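PDB 6MVF: beta-galactosidase/beta-glucuronidase from Faecalibacterium prausnitzii L2-6, which binds flavin mononucleotide and, as a family 2 glycoside hydrolase, cleaves beta-glucuronides and perhaps beta-galactosides. Local coordinates for residues 325-330 / 573-578; 512-517 / 569-574; 582-587 / 599-604. All blocks are in the same frame, centred on the assembly; numbering follows the deposited sequence.

Contact 1 (325-330 / 573-578)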
loop_
_atom_site.group_PDB
_atom_site.type_symbol
_atom_site.label_atom_id
_atom_site.label_comp_id
_atom_site.label_asym_id
_atom_site.label_seq_id
_atom_site.Cartn_x
_atom_site.Cartn_y
_atom_site.Cartn_z
ATOM N N LYS A 325 -19.366 -6.763 14.477
ATOM C CA LYS A 325 -20.121 -7.032 13.254
ATOM C C LYS A 325 -20.224 -8.528 12.966
ATOM O O LYS A 325 -21.303 -9.023 12.620
ATOM C CB LYS A 325 -19.493 -6.313 12.059
ATOM C CG LYS A 325 -20.366 -6.335 10.795
ATOM C CD LYS A 325 -21.481 -5.305 10.932
ATOM C CE LYS A 325 -22.434 -5.342 9.783
ATOM N NZ LYS A 325 -23.574 -4.459 10.056
ATOM N N GLU A 326 -19.116 -9.266 13.091
ATOM C CA GLU A 326 -19.156 -10.712 12.853
ATOM C C GLU A 326 -20.096 -11.419 13.820
ATOM O O GLU A 326 -20.647 -12.482 13.497
ATOM C CB GLU A 326 -17.751 -11.309 12.991
ATOM C CG GLU A 326 -16.756 -10.875 11.927
ATOM C CD GLU A 326 -15.292 -11.089 12.350
ATOM O OE1 GLU A 326 -14.376 -10.624 11.604
ATOM O OE2 GLU A 326 -15.067 -11.717 13.423
ATOM N N LEU A 327 -20.240 -10.867 15.027
ATOM C CA LEU A 327 -21.156 -11.401 16.021
ATOM C C LEU A 327 -22.604 -11.339 15.543
ATOM O O LEU A 327 -23.420 -12.188 15.921
ATOM C CB LEU A 327 -20.977 -10.622 17.329
ATOM C CG LEU A 327 -21.858 -11.031 18.502
ATOM C CD1 LEU A 327 -21.534 -12.457 18.939
ATOM C CD2 LEU A 327 -21.712 -10.051 19.639
ATOM N N GLY A 328 -22.939 -10.366 14.707
ATOM C CA GLY A 328 -24.310 -10.180 14.286
ATOM C C GLY A 328 -25.074 -9.164 15.104
ATOM O O GLY A 328 -26.295 -9.087 14.970
ATOM N N ALA A 329 -24.395 -8.406 15.961
ATOM C CA ALA A 329 -25.007 -7.301 16.678
ATOM C C ALA A 329 -25.367 -6.152 15.732
ATOM O O ALA A 329 -24.618 -5.820 14.810
ATOM C CB ALA A 329 -24.041 -6.809 17.763
ATOM N N ASN A 330 -26.509 -5.518 15.976
ATOM C CA ASN A 330 -26.890 -4.341 15.203
ATOM C C ASN A 330 -26.908 -3.071 16.035
ATOM O O ASN A 330 -27.223 -2.003 15.504
ATOM C CB ASN A 330 -28.259 -4.532 14.553
ATOM C CG ASN A 330 -29.358 -4.764 15.570
ATOM O OD1 ASN A 330 -29.122 -4.726 16.783
ATOM N ND2 ASN A 330 -30.575 -4.980 15.084
ATOM N N ALA A 573 -25.032 -17.473 16.758
ATOM C CA ALA A 573 -26.104 -18.317 16.229
ATOM C C ALA A 573 -27.471 -17.615 16.273
ATOM O O ALA A 573 -28.304 -17.823 15.383
ATOM C CB ALA A 573 -26.147 -19.659 16.982
ATOM N N TYR A 574 -27.724 -16.762 17.273
ATOM C CA TYR A 574 -29.032 -16.124 17.368
ATOM C C TYR A 574 -29.163 -14.899 16.471
ATOM O O TYR A 574 -30.287 -14.530 16.125
ATOM C CB TYR A 574 -29.331 -15.718 18.810
ATOM C CG TYR A 574 -30.112 -16.748 19.613
ATOM C CD1 TYR A 574 -29.461 -17.781 20.305
ATOM C CD2 TYR A 574 -31.499 -16.678 19.694
ATOM C CE1 TYR A 574 -30.180 -18.720 21.043
ATOM C CE2 TYR A 574 -32.221 -17.610 20.414
ATOM C CZ TYR A 574 -31.560 -18.622 21.090
ATOM O OH TYR A 574 -32.303 -19.536 21.800
ATOM N N TRP A 575 -28.049 -14.278 16.079
ATOM C CA TRP A 575 -28.046 -12.999 15.377
ATOM C C TRP A 575 -27.466 -13.061 13.972
ATOM O O TRP A 575 -28.014 -12.425 13.067
ATOM C CB TRP A 575 -27.242 -11.962 16.172
ATOM C CG TRP A 575 -27.798 -11.610 17.512
ATOM C CD1 TRP A 575 -29.043 -11.913 18.012
ATOM C CD2 TRP A 575 -27.114 -10.892 18.548
ATOM N NE1 TRP A 575 -29.170 -11.412 19.289
ATOM C CE2 TRP A 575 -28.001 -10.784 19.639
ATOM C CE3 TRP A 575 -25.835 -10.342 18.657
ATOM C CZ2 TRP A 575 -27.655 -10.137 20.806
ATOM C CZ3 TRP A 575 -25.495 -9.711 19.816
ATOM C CH2 TRP A 575 -26.402 -9.617 20.883
ATOM N N ALA A 576 -26.352 -13.771 13.771
ATOM C CA ALA A 576 -25.629 -13.697 12.509
ATOM C C ALA A 576 -26.374 -14.450 11.421
ATOM O O ALA A 576 -27.112 -15.411 11.684
ATOM C CB ALA A 576 -24.206 -14.259 12.634
ATOM N N LYS A 577 -26.179 -14.001 10.183
ATOM C CA LYS A 577 -26.802 -14.666 9.051
ATOM C C LYS A 577 -25.863 -15.617 8.321
ATOM O O LYS A 577 -26.338 -16.614 7.764
ATOM C CB LYS A 577 -27.367 -13.627 8.072
ATOM C CG LYS A 577 -28.551 -12.828 8.650
ATOM C CD LYS A 577 -29.522 -13.723 9.432
ATOM C CE LYS A 577 -30.509 -12.913 10.276
ATOM N NZ LYS A 577 -31.664 -12.363 9.492
ATOM N N ASP A 578 -24.552 -15.351 8.314
ATOM C CA ASP A 578 -23.623 -16.280 7.679
ATOM C C ASP A 578 -23.722 -17.628 8.391
ATOM O O ASP A 578 -23.749 -17.664 9.630
ATOM C CB ASP A 578 -22.182 -15.761 7.723
ATOM C CG ASP A 578 -21.915 -14.605 6.730
ATOM O OD1 ASP A 578 -22.832 -14.200 5.977
ATOM O OD2 ASP A 578 -20.763 -14.099 6.710
#

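Contact 2 (512-517 / 569-574)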
loop_
_atom_site.group_PDB
_atom_site.type_symbol
_atom_site.label_atom_id
_atom_site.label_comp_id
_atom_site.label_asym_id
_atom_site.label_seq_id
_atom_site.Cartn_x
_atom_site.Cartn_y
_atom_site.Cartn_z
ATOM N N LEU A 512 -24.956 -20.619 29.810
ATOM C CA LEU A 512 -26.341 -20.891 30.196
ATOM C C LEU A 512 -27.111 -19.600 30.432
ATOM O O LEU A 512 -28.274 -19.483 30.043
ATOM C CB LEU A 512 -26.389 -21.760 31.460
ATOM C CG LEU A 512 -26.024 -23.238 31.361
ATOM C CD1 LEU A 512 -25.951 -23.853 32.756
ATOM C CD2 LEU A 512 -27.019 -23.997 30.495
ATOM N N TYR A 513 -26.487 -18.637 31.105
ATOM C CA TYR A 513 -27.116 -17.343 31.328
ATOM C C TYR A 513 -27.511 -16.689 30.001
ATOM O O TYR A 513 -28.646 -16.216 29.839
ATOM C CB TYR A 513 -26.156 -16.454 32.132
ATOM C CG TYR A 513 -26.612 -15.027 32.287
ATOM C CD1 TYR A 513 -26.348 -14.090 31.301
ATOM C CD2 TYR A 513 -27.325 -14.619 33.417
ATOM C CE1 TYR A 513 -26.782 -12.786 31.427
ATOM C CE2 TYR A 513 -27.760 -13.313 33.563
ATOM C CZ TYR A 513 -27.483 -12.401 32.560
ATOM O OH TYR A 513 -27.888 -11.102 32.678
ATOM N N HIS A 514 -26.588 -16.675 29.026
ATOM C CA HIS A 514 -26.860 -16.002 27.759
ATOM C C HIS A 514 -27.701 -16.845 26.811
ATOM O O HIS A 514 -28.407 -16.284 25.967
ATOM C CB HIS A 514 -25.556 -15.585 27.099
ATOM C CG HIS A 514 -24.920 -14.397 27.742
ATOM N ND1 HIS A 514 -25.537 -13.165 27.799
ATOM C CD2 HIS A 514 -23.733 -14.253 28.374
ATOM C CE1 HIS A 514 -24.747 -12.307 28.418
ATOM N NE2 HIS A 514 -23.645 -12.942 28.779
ATOM N N GLU A 515 -27.659 -18.173 26.931
ATOM C CA GLU A 515 -28.648 -19.001 26.242
ATOM C C GLU A 515 -30.064 -18.545 26.577
ATOM O O GLU A 515 -30.909 -18.386 25.685
ATOM C CB GLU A 515 -28.458 -20.478 26.601
ATOM C CG GLU A 515 -27.302 -21.149 25.857
ATOM C CD GLU A 515 -26.935 -22.531 26.416
ATOM O OE1 GLU A 515 -27.779 -23.200 27.062
ATOM O OE2 GLU A 515 -25.780 -22.948 26.204
ATOM N N TYR A 516 -30.338 -18.304 27.866
ATOM C CA TYR A 516 -31.677 -17.877 28.260
ATOM C C TYR A 516 -31.977 -16.469 27.750
ATOM O O TYR A 516 -33.057 -16.219 27.209
ATOM C CB TYR A 516 -31.837 -17.964 29.783
ATOM C CG TYR A 516 -33.166 -17.449 30.321
ATOM C CD1 TYR A 516 -33.403 -16.080 30.450
ATOM C CD2 TYR A 516 -34.177 -18.328 30.715
ATOM C CE1 TYR A 516 -34.607 -15.592 30.939
ATOM C CE2 TYR A 516 -35.387 -17.855 31.228
ATOM C CZ TYR A 516 -35.593 -16.477 31.327
ATOM O OH TYR A 516 -36.775 -15.966 31.811
ATOM N N MET A 517 -31.036 -15.534 27.911
ATOM C CA MET A 517 -31.317 -14.137 27.581
ATOM C C MET A 517 -31.487 -13.935 26.081
ATOM O O MET A 517 -32.345 -13.153 25.652
ATOM C CB MET A 517 -30.206 -13.233 28.108
ATOM C CG MET A 517 -30.049 -13.294 29.609
ATOM S SD MET A 517 -31.551 -12.769 30.477
ATOM C CE MET A 517 -31.495 -10.991 30.228
ATOM N N TYR A 569 -20.678 -17.344 20.756
ATOM C CA TYR A 569 -21.292 -18.147 19.703
ATOM C C TYR A 569 -22.771 -18.404 19.942
ATOM O O TYR A 569 -23.492 -18.695 18.983
ATOM C CB TYR A 569 -20.535 -19.475 19.549
ATOM C CG TYR A 569 -19.114 -19.276 19.059
ATOM C CD1 TYR A 569 -18.838 -19.121 17.695
ATOM C CD2 TYR A 569 -18.052 -19.205 19.954
ATOM C CE1 TYR A 569 -17.536 -18.924 17.239
ATOM C CE2 TYR A 569 -16.737 -18.998 19.509
ATOM C CZ TYR A 569 -16.494 -18.858 18.156
ATOM O OH TYR A 569 -15.217 -18.650 17.721
ATOM N N VAL A 570 -23.243 -18.307 21.190
ATOM C CA VAL A 570 -24.681 -18.235 21.427
ATOM C C VAL A 570 -25.285 -17.082 20.626
ATOM O O VAL A 570 -26.211 -17.266 19.830
ATOM C CB VAL A 570 -24.980 -18.072 22.928
ATOM C CG1 VAL A 570 -26.469 -17.700 23.135
ATOM C CG2 VAL A 570 -24.589 -19.332 23.716
ATOM N N TYR A 571 -24.764 -15.871 20.833
ATOM C CA TYR A 571 -25.305 -14.711 20.140
ATOM C C TYR A 571 -25.075 -14.797 18.644
ATOM O O TYR A 571 -25.953 -14.415 17.862
ATOM C CB TYR A 571 -24.708 -13.433 20.717
ATOM C CG TYR A 571 -25.343 -13.190 22.037
ATOM C CD1 TYR A 571 -26.704 -12.987 22.126
ATOM C CD2 TYR A 571 -24.616 -13.265 23.199
ATOM C CE1 TYR A 571 -27.312 -12.808 23.326
ATOM C CE2 TYR A 571 -25.216 -13.078 24.418
ATOM C CZ TYR A 571 -26.564 -12.843 24.478
ATOM O OH TYR A 571 -27.171 -12.655 25.695
ATOM N N GLN A 572 -23.922 -15.320 18.222
ATOM C CA GLN A 572 -23.673 -15.448 16.795
ATOM C C GLN A 572 -24.723 -16.330 16.142
ATOM O O GLN A 572 -25.278 -15.973 15.096
ATOM C CB GLN A 572 -22.278 -15.996 16.525
ATOM C CG GLN A 572 -21.877 -15.764 15.086
ATOM C CD GLN A 572 -20.456 -16.183 14.787
ATOM O OE1 GLN A 572 -20.048 -17.311 15.089
ATOM N NE2 GLN A 572 -19.685 -15.268 14.177
ATOM N N ALA A 573 -25.032 -17.473 16.758
ATOM C CA ALA A 573 -26.104 -18.317 16.229
ATOM C C ALA A 573 -27.471 -17.615 16.273
ATOM O O ALA A 573 -28.304 -17.823 15.383
ATOM C CB ALA A 573 -26.147 -19.659 16.982
ATOM N N TYR A 574 -27.724 -16.762 17.273
ATOM C CA TYR A 574 -29.032 -16.124 17.368
ATOM C C TYR A 574 -29.163 -14.899 16.471
ATOM O O TYR A 574 -30.287 -14.530 16.125
ATOM C CB TYR A 574 -29.331 -15.718 18.810
ATOM C CG TYR A 574 -30.112 -16.748 19.613
ATOM C CD1 TYR A 574 -29.461 -17.781 20.305
ATOM C CD2 TYR A 574 -31.499 -16.678 19.694
ATOM C CE1 TYR A 574 -30.180 -18.720 21.043
ATOM C CE2 TYR A 574 -32.221 -17.610 20.414
ATOM C CZ TYR A 574 -31.560 -18.622 21.090
ATOM O OH TYR A 574 -32.303 -19.536 21.800
HETATM O O HOH W 1 -31.462 -20.537 24.308
#

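Contact 3 (582-587 / 599-604)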
loop_
_atom_site.group_PDB
_atom_site.type_symbol
_atom_site.label_atom_id
_atom_site.label_comp_id
_atom_site.label_asym_id
_atom_site.label_seq_id
_atom_site.Cartn_x
_atom_site.Cartn_y
_atom_site.Cartn_z
ATOM N N HIS A 582 -20.906 -24.330 15.938
ATOM C CA HIS A 582 -19.888 -24.196 16.978
ATOM C C HIS A 582 -20.140 -25.198 18.088
ATOM O O HIS A 582 -21.227 -25.210 18.685
ATOM C CB HIS A 582 -19.865 -22.786 17.563
ATOM C CG HIS A 582 -18.793 -22.581 18.586
ATOM N ND1 HIS A 582 -19.008 -22.761 19.939
ATOM C CD2 HIS A 582 -17.498 -22.214 18.456
ATOM C CE1 HIS A 582 -17.893 -22.507 20.596
ATOM N NE2 HIS A 582 -16.963 -22.168 19.720
ATOM N N ILE A 583 -19.135 -26.027 18.361
ATOM C CA ILE A 583 -19.159 -26.938 19.496
ATOM C C ILE A 583 -18.603 -26.214 20.717
ATOM O O ILE A 583 -17.442 -25.779 20.727
ATOM C CB ILE A 583 -18.373 -28.226 19.213
ATOM C CG1 ILE A 583 -18.923 -28.932 17.962
ATOM C CG2 ILE A 583 -18.481 -29.144 20.428
ATOM C CD1 ILE A 583 -18.016 -29.999 17.402
ATOM N N ALA A 584 -19.443 -26.077 21.742
ATOM C CA ALA A 584 -19.078 -25.434 22.991
ATOM C C ALA A 584 -18.200 -26.352 23.839
ATOM O O ALA A 584 -18.179 -27.577 23.665
ATOM C CB ALA A 584 -20.332 -25.051 23.770
ATOM N N GLY A 585 -17.454 -25.737 24.756
ATOM C CA GLY A 585 -16.723 -26.469 25.767
ATOM C C GLY A 585 -15.358 -26.988 25.375
ATOM O O GLY A 585 -14.850 -27.890 26.055
ATOM N N ARG A 586 -14.729 -26.435 24.325
ATOM C CA ARG A 586 -13.414 -26.923 23.914
ATOM C C ARG A 586 -12.370 -26.770 25.033
ATOM O O ARG A 586 -11.440 -27.586 25.125
ATOM C CB ARG A 586 -12.948 -26.200 22.645
ATOM C CG ARG A 586 -12.472 -24.810 22.958
ATOM C CD ARG A 586 -11.977 -24.026 21.787
ATOM N NE ARG A 586 -12.964 -23.813 20.742
ATOM C CZ ARG A 586 -12.731 -23.034 19.692
ATOM N NH1 ARG A 586 -11.560 -22.413 19.591
ATOM N NH2 ARG A 586 -13.646 -22.884 18.743
ATOM N N ARG A 587 -12.505 -25.743 25.888
ATOM C CA ARG A 587 -11.605 -25.563 27.021
ATOM C C ARG A 587 -11.961 -26.468 28.196
ATOM O O ARG A 587 -11.131 -26.647 29.096
ATOM C CB ARG A 587 -11.573 -24.091 27.449
ATOM C CG ARG A 587 -10.833 -23.214 26.442
ATOM C CD ARG A 587 -11.091 -21.717 26.599
ATOM N NE ARG A 587 -12.408 -21.321 26.123
ATOM C CZ ARG A 587 -12.708 -20.991 24.869
ATOM N NH1 ARG A 587 -11.777 -20.992 23.912
ATOM N NH2 ARG A 587 -13.955 -20.664 24.571
ATOM N N LYS A 599 -22.395 -29.637 23.750
ATOM C CA LYS A 599 -23.376 -28.670 23.288
ATOM C C LYS A 599 -22.907 -28.029 21.989
ATOM O O LYS A 599 -21.719 -27.739 21.828
ATOM C CB LYS A 599 -23.609 -27.603 24.346
ATOM C CG LYS A 599 -24.938 -26.904 24.225
ATOM C CD LYS A 599 -24.972 -25.709 25.142
ATOM C CE LYS A 599 -24.367 -26.018 26.489
ATOM N NZ LYS A 599 -25.187 -25.360 27.543
ATOM N N VAL A 600 -23.844 -27.830 21.056
ATOM C CA VAL A 600 -23.570 -27.172 19.783
ATOM C C VAL A 600 -24.502 -25.974 19.616
ATOM O O VAL A 600 -25.709 -26.056 19.877
ATOM C CB VAL A 600 -23.699 -28.133 18.580
ATOM C CG1 VAL A 600 -23.377 -27.401 17.312
ATOM C CG2 VAL A 600 -22.771 -29.309 18.731
ATOM N N TYR A 601 -23.926 -24.855 19.184
ATOM C CA TYR A 601 -24.664 -23.676 18.753
ATOM C C TYR A 601 -24.603 -23.570 17.233
ATOM O O TYR A 601 -23.544 -23.779 16.633
ATOM C CB TYR A 601 -24.075 -22.414 19.375
ATOM C CG TYR A 601 -23.982 -22.474 20.872
ATOM C CD1 TYR A 601 -25.049 -22.944 21.627
ATOM C CD2 TYR A 601 -22.832 -22.071 21.536
ATOM C CE1 TYR A 601 -24.988 -22.993 22.998
ATOM C CE2 TYR A 601 -22.753 -22.129 22.924
ATOM C CZ TYR A 601 -23.844 -22.591 23.641
ATOM O OH TYR A 601 -23.808 -22.650 25.014
ATOM N N SER A 602 -25.739 -23.252 16.611
ATOM C CA SER A 602 -25.780 -23.123 15.161
ATOM C C SER A 602 -26.963 -22.256 14.750
ATOM O O SER A 602 -28.012 -22.279 15.396
ATOM C CB SER A 602 -25.871 -24.494 14.486
ATOM O OG SER A 602 -25.809 -24.317 13.087
ATOM N N ASN A 603 -26.783 -21.490 13.675
ATOM C CA ASN A 603 -27.922 -20.845 13.045
ATOM C C ASN A 603 -28.552 -21.718 11.961
ATOM O O ASN A 603 -29.495 -21.289 11.297
ATOM C CB ASN A 603 -27.551 -19.447 12.506
ATOM C CG ASN A 603 -26.376 -19.453 11.570
ATOM O OD1 ASN A 603 -25.990 -20.490 11.014
ATOM N ND2 ASN A 603 -25.801 -18.280 11.371
ATOM N N GLN A 604 -28.064 -22.933 11.781
ATOM C CA GLN A 604 -28.809 -23.970 11.096
ATOM C C GLN A 604 -29.735 -24.650 12.090
ATOM O O GLN A 604 -29.573 -24.526 13.307
ATOM C CB GLN A 604 -27.859 -24.997 10.488
ATOM C CG GLN A 604 -26.664 -24.377 9.823
ATOM C CD GLN A 604 -27.016 -23.601 8.567
ATOM O OE1 GLN A 604 -26.875 -24.106 7.457
ATOM N NE2 GLN A 604 -27.444 -22.359 8.735
HETATM O O HOH W 2 -19.741 -29.092 25.042
#

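Contact 1 (325-330 / 573-578)
W575, at the end of helix 566-575, brings its indole obliquely to the turn L327-G328-A329 that closes helix 314-327. Both helices belong to the outer layer of the TIM barrel, and they meet where they run out: G328 and A576 are the first residues to leave helical geometry, with CA atoms 4.2 Å apart. G328 makes the turn as a Schellman motif, with positive phi (95°) and its N bonded to K325 O at 3.0 Å; the chain then leads through A329 into barrel strand 331-334. The tight part lies round the indole's six-membered ring. CZ3 of W575 meets CD2 of L327 at 3.8 Å and CB of A329 at the same distance, while CE3 of W575 lies 3.6 Å from A329 N. With its CG anti to the backbone N (chi1 180°), L327 brings its isobutyl end round to the tryptophan, although its CB does not point that way; its side chain also packs on V299 of the barrel wall and on F568. No hydrogen bond joins the two segments, so the fit rests on shape. Replacing W575 by an alanine takes the indole away and would probably open a gap beside L327 and A329, leaving the two helix ends held mainly where G328 meets A576. The other side is looser. There the methyl of A576 lies 4.0 Å from L327 O and 4.1 Å from E326 O, and E326, whose CB points away from segment 573-578, is exposed and makes a long, weak ion pair with R564. A576 O and D578 O accept hydrogen bonds from N603 ND2, tying the departing chain to the next domain. Back at the tight side, CB of W575 sits 3.3 Å from G328 O.

Contact 2 (512-517 / 569-574)
H514 and Y571 both carry CG anti to their own carbonyl carbon (chi1 -75° and -74°), and from the two helices these side chains come together at about a right angle. CB of Y571 does not point at the partner helix, but the ring reaches across and sets OH 2.7 Å from ND1 of H514; OH lies near the imidazole plane, and ND1 near the plane of the tyrosine ring. Either atom could be the donor, and the bond is bent. The ring planes are steeply inclined, and CE2 of Y571 lies 3.4 Å from ND1 of H514. The imidazole is held from a second side by Y513, whose CD1 sits over the ring centre, while Y571 OH has a further hydrogen-bond partner in Y487 OH. Helices 507-522 and 566-575 are neighbours on the outside of the TIM barrel; here their axes run nearly parallel, 9.6 Å apart and crossing at -21°. V570 points into the interface: CG1 rests 3.7 Å from H514 O, and CG2 touches CG of E515 at 3.9 Å. E515 then runs on, extended, to a carboxylate whose OE2 forms a salt bridge with K599 NZ and a hydrogen bond with Y601 OH, beyond the barrel. Further along, a water donates to E515 O at 2.6 Å and to Y574 OH at 2.8 Å, a hydroxyl that is also hydrogen-bonded to Q519 OE1.

Contact 3 (582-587 / 599-604)
H582 and Y601 form a hydrogen-bonded antiparallel pair at one edge of a short sheet in the beta domain after the TIM barrel, with strand 596-602 in its middle. Y601 O takes the N-H of H582 at 2.8 Å, and H582 O takes that of Y601 at the same length, each donor lying nearly in line with the C=O it meets. The next pair, I583 with V600, is non-hydrogen-bonded; V600 CA instead lends a CH...O contact to H582 O (3.2 Å). A584 N then bonds K599 O, the donor tilted 23° from the carbonyl plane. On the face of H582 and Y601, CB of A584 touches CE2 of the tyrosine at 3.9 Å. On the opposite face, CG1 of I583 meets CG2 of V600; the valine side chain also packs on F627 of strand 624-629. Further out, the H582 ring stacks on Y569 and the Y601 ring packs on V570, seating the sheet on helix 566-575. Past G585, R586 NH2 forms a salt bridge with E223 of the second subunit. Beyond the A584-K599 bond, a water donates to A584 O (2.6 Å) and accepts from K599 N (3.0 Å).

The three contacts lie on one side of the chain's centre: contact 2 stands about 11 Å, centre to centre, from both contact 1 and contact 3, which are about 15 Å from each other. Helix 566-575 ties them together. Contacts 1 and 2 share its residues A573 and Y574, packing it between helices 314-327 and 507-522 of the barrel's outer layer; Q572 NE2 also reaches E326 O. Contact 3 opens after both have closed, on strand 581-583, next along the chain, and its sheet covers the same helix. Barrel and beta domain are thus joined largely across helix 566-575, with helix 507-522 adding its own contacts to the sheet, away from the FMN pocket.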